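Local coordinates for transcription initiation factor TFIID subunit 6 (Drosophila melanogaster, PDB 1TAF), which pairs with TAF9 through a histone fold, as part of the TFIID complex that mediates promoter responses to activators and repressors, at residues R42-A47 and D63-L68. Residue numbers count along the deposited sequence, not the author numbering.
With ZN (zinc ion), chain I.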
loop_
_atom_site.group_PDB
_atom_site.type_symbol
_atom_site.label_atom_id
_atom_site.label_comp_id
_atom_site.label_asym_id
_atom_site.label_seq_id
_atom_site.Cartn_x
_atom_site.Cartn_y
_atom_site.Cartn_z
ATOM N N ARG B 42 -18.750 -5.365 -5.573
ATOM C CA ARG B 42 -17.783 -5.574 -6.655
ATOM C C ARG B 42 -17.118 -6.951 -6.543
ATOM O O ARG B 42 -16.960 -7.652 -7.537
ATOM C CB ARG B 42 -16.697 -4.503 -6.633
ATOM C CG ARG B 42 -17.181 -3.118 -6.982
ATOM C CD ARG B 42 -16.022 -2.149 -7.138
ATOM N NE ARG B 42 -16.490 -0.787 -7.401
ATOM C CZ ARG B 42 -15.696 0.271 -7.559
ATOM N NH1 ARG B 42 -14.376 0.131 -7.486
ATOM N NH2 ARG B 42 -16.224 1.476 -7.774
ATOM N N ILE B 43 -16.707 -7.321 -5.330
ATOM C CA ILE B 43 -16.067 -8.611 -5.088
ATOM C C ILE B 43 -17.016 -9.761 -5.448
ATOM O O ILE B 43 -16.630 -10.696 -6.149
ATOM C CB ILE B 43 -15.618 -8.736 -3.599
ATOM C CG1 ILE B 43 -14.486 -7.743 -3.312
ATOM C CG2 ILE B 43 -15.127 -10.156 -3.283
ATOM C CD1 ILE B 43 -14.230 -7.506 -1.851
ATOM N N VAL B 44 -18.258 -9.675 -4.980
ATOM C CA VAL B 44 -19.261 -10.698 -5.254
ATOM C C VAL B 44 -19.570 -10.769 -6.756
ATOM O O VAL B 44 -19.667 -11.855 -7.332
ATOM C CB VAL B 44 -20.556 -10.429 -4.456
ATOM C CG1 VAL B 44 -21.665 -11.379 -4.890
ATOM C CG2 VAL B 44 -20.287 -10.592 -2.957
ATOM N N GLN B 45 -19.717 -9.609 -7.384
ATOM C CA GLN B 45 -19.996 -9.545 -8.816
ATOM C C GLN B 45 -18.882 -10.210 -9.637
ATOM O O GLN B 45 -19.155 -11.054 -10.479
ATOM C CB GLN B 45 -20.176 -8.088 -9.243
ATOM C CG GLN B 45 -20.543 -7.887 -10.716
ATOM C CD GLN B 45 -21.870 -8.527 -11.083
ATOM O OE1 GLN B 45 -22.916 -8.239 -10.485
ATOM N NE2 GLN B 45 -21.829 -9.408 -12.069
ATOM N N ASP B 46 -17.628 -9.859 -9.370
ATOM C CA ASP B 46 -16.502 -10.436 -10.100
ATOM C C ASP B 46 -16.381 -11.926 -9.846
ATOM O O ASP B 46 -16.058 -12.684 -10.760
ATOM C CB ASP B 46 -15.191 -9.750 -9.717
ATOM C CG ASP B 46 -15.110 -8.314 -10.204
ATOM O OD1 ASP B 46 -15.858 -7.918 -11.127
ATOM O OD2 ASP B 46 -14.274 -7.569 -9.655
ATOM N N ALA B 47 -16.619 -12.331 -8.598
ATOM C CA ALA B 47 -16.577 -13.735 -8.197
ATOM C C ALA B 47 -17.631 -14.535 -8.983
ATOM O O ALA B 47 -17.358 -15.647 -9.443
ATOM C CB ALA B 47 -16.833 -13.858 -6.680
ATOM N N ASP B 63 -13.737 -18.768 -6.009
ATOM C CA ASP B 63 -14.201 -17.665 -6.854
ATOM C C ASP B 63 -13.946 -16.338 -6.114
ATOM O O ASP B 63 -13.546 -15.337 -6.722
ATOM C CB ASP B 63 -15.699 -17.797 -7.134
ATOM C CG ASP B 63 -16.039 -19.029 -7.937
ATOM O OD1 ASP B 63 -15.245 -19.395 -8.813
ATOM O OD2 ASP B 63 -17.114 -19.620 -7.722
ATOM N N ILE B 64 -14.174 -16.349 -4.799
ATOM C CA ILE B 64 -13.960 -15.168 -3.962
ATOM C C ILE B 64 -12.473 -14.809 -3.877
ATOM O O ILE B 64 -12.110 -13.630 -3.920
ATOM C CB ILE B 64 -14.550 -15.368 -2.556
ATOM C CG1 ILE B 64 -16.077 -15.522 -2.647
ATOM C CG2 ILE B 64 -14.157 -14.199 -1.639
ATOM C CD1 ILE B 64 -16.818 -14.251 -3.037
ATOM N N ASP B 65 -11.613 -15.822 -3.783
ATOM C CA ASP B 65 -10.166 -15.602 -3.733
ATOM C C ASP B 65 -9.703 -14.969 -5.050
ATOM O O ASP B 65 -8.923 -14.016 -5.045
ATOM C CB ASP B 65 -9.423 -16.921 -3.528
ATOM C CG ASP B 65 -9.495 -17.423 -2.107
ATOM O OD1 ASP B 65 -9.532 -16.599 -1.172
ATOM O OD2 ASP B 65 -9.491 -18.653 -1.925
ATOM N N MET B 66 -10.177 -15.513 -6.167
ATOM C CA MET B 66 -9.835 -14.998 -7.489
ATOM C C MET B 66 -10.258 -13.540 -7.600
ATOM O O MET B 66 -9.525 -12.708 -8.125
ATOM C CB MET B 66 -10.546 -15.801 -8.583
ATOM C CG MET B 66 -9.930 -17.153 -8.912
ATOM S SD MET B 66 -8.375 -17.004 -9.849
ATOM C CE MET B 66 -9.008 -16.546 -11.494
ATOM N N SER B 67 -11.461 -13.242 -7.116
ATOM C CA SER B 67 -12.018 -11.888 -7.150
ATOM C C SER B 67 -11.189 -10.913 -6.297
ATOM O O SER B 67 -10.970 -9.762 -6.690
ATOM C CB SER B 67 -13.477 -11.925 -6.677
ATOM O OG SER B 67 -14.073 -10.651 -6.706
ATOM N N LEU B 68 -10.729 -11.383 -5.138
ATOM C CA LEU B 68 -9.916 -10.569 -4.241
ATOM C C LEU B 68 -8.556 -10.290 -4.858
ATOM O O LEU B 68 -7.887 -9.341 -4.479
ATOM C CB LEU B 68 -9.743 -11.253 -2.886
ATOM C CG LEU B 68 -11.003 -11.297 -2.020
ATOM C CD1 LEU B 68 -10.772 -12.175 -0.803
ATOM C CD2 LEU B 68 -11.402 -9.887 -1.600
HETATM ZN ZN ZN I . -24.127 -10.063 -12.275
HETATM O O HOH W 1 -13.100 -7.701 -7.314
HETATM O O HOH W 2 -23.874 -10.574 -9.893
HETATM O O HOH W 3 -26.017 -9.063 -11.564
#
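Ile43, Ala47 and Ile64 form the apolar centre of this helix crossing, and Leu68 extends it at the margin. Ala47 CB lies 3.7 Å from Ile64 CD1, and Ile43 CD1 lies 3.7 Å from Leu68 CD2. The small side chains of Ala47 and Ser67 also meet, CB to CB at 3.9 Å. This is consistent with the close approach of the axes of segments 42-47 and 63-68, 8.2 Å at 117° between their N-to-C directions. Ser67 points at the other helix and donates a hydrogen bond from OG to Ile43 O (2.6 Å). That carbonyl also accepts the helical bond from Ala47 N. At the edge, one water bridges Asp46 OD2 (2.6 Å) and Ser67 O (3.0 Å). The Asp63 carboxylate forms a salt bridge with Arg56 and accepts a hydrogen bond from Ser60 N. The contact packs helix 61-69, the short C-terminal helix of the histone fold, across the long central helix 26-53. Leu59 of the connecting loop touches Ala47 and Ile64, and the neighbouring TAF9 (TAFII42) subunit packs on Ile43, Val44 and Ile64.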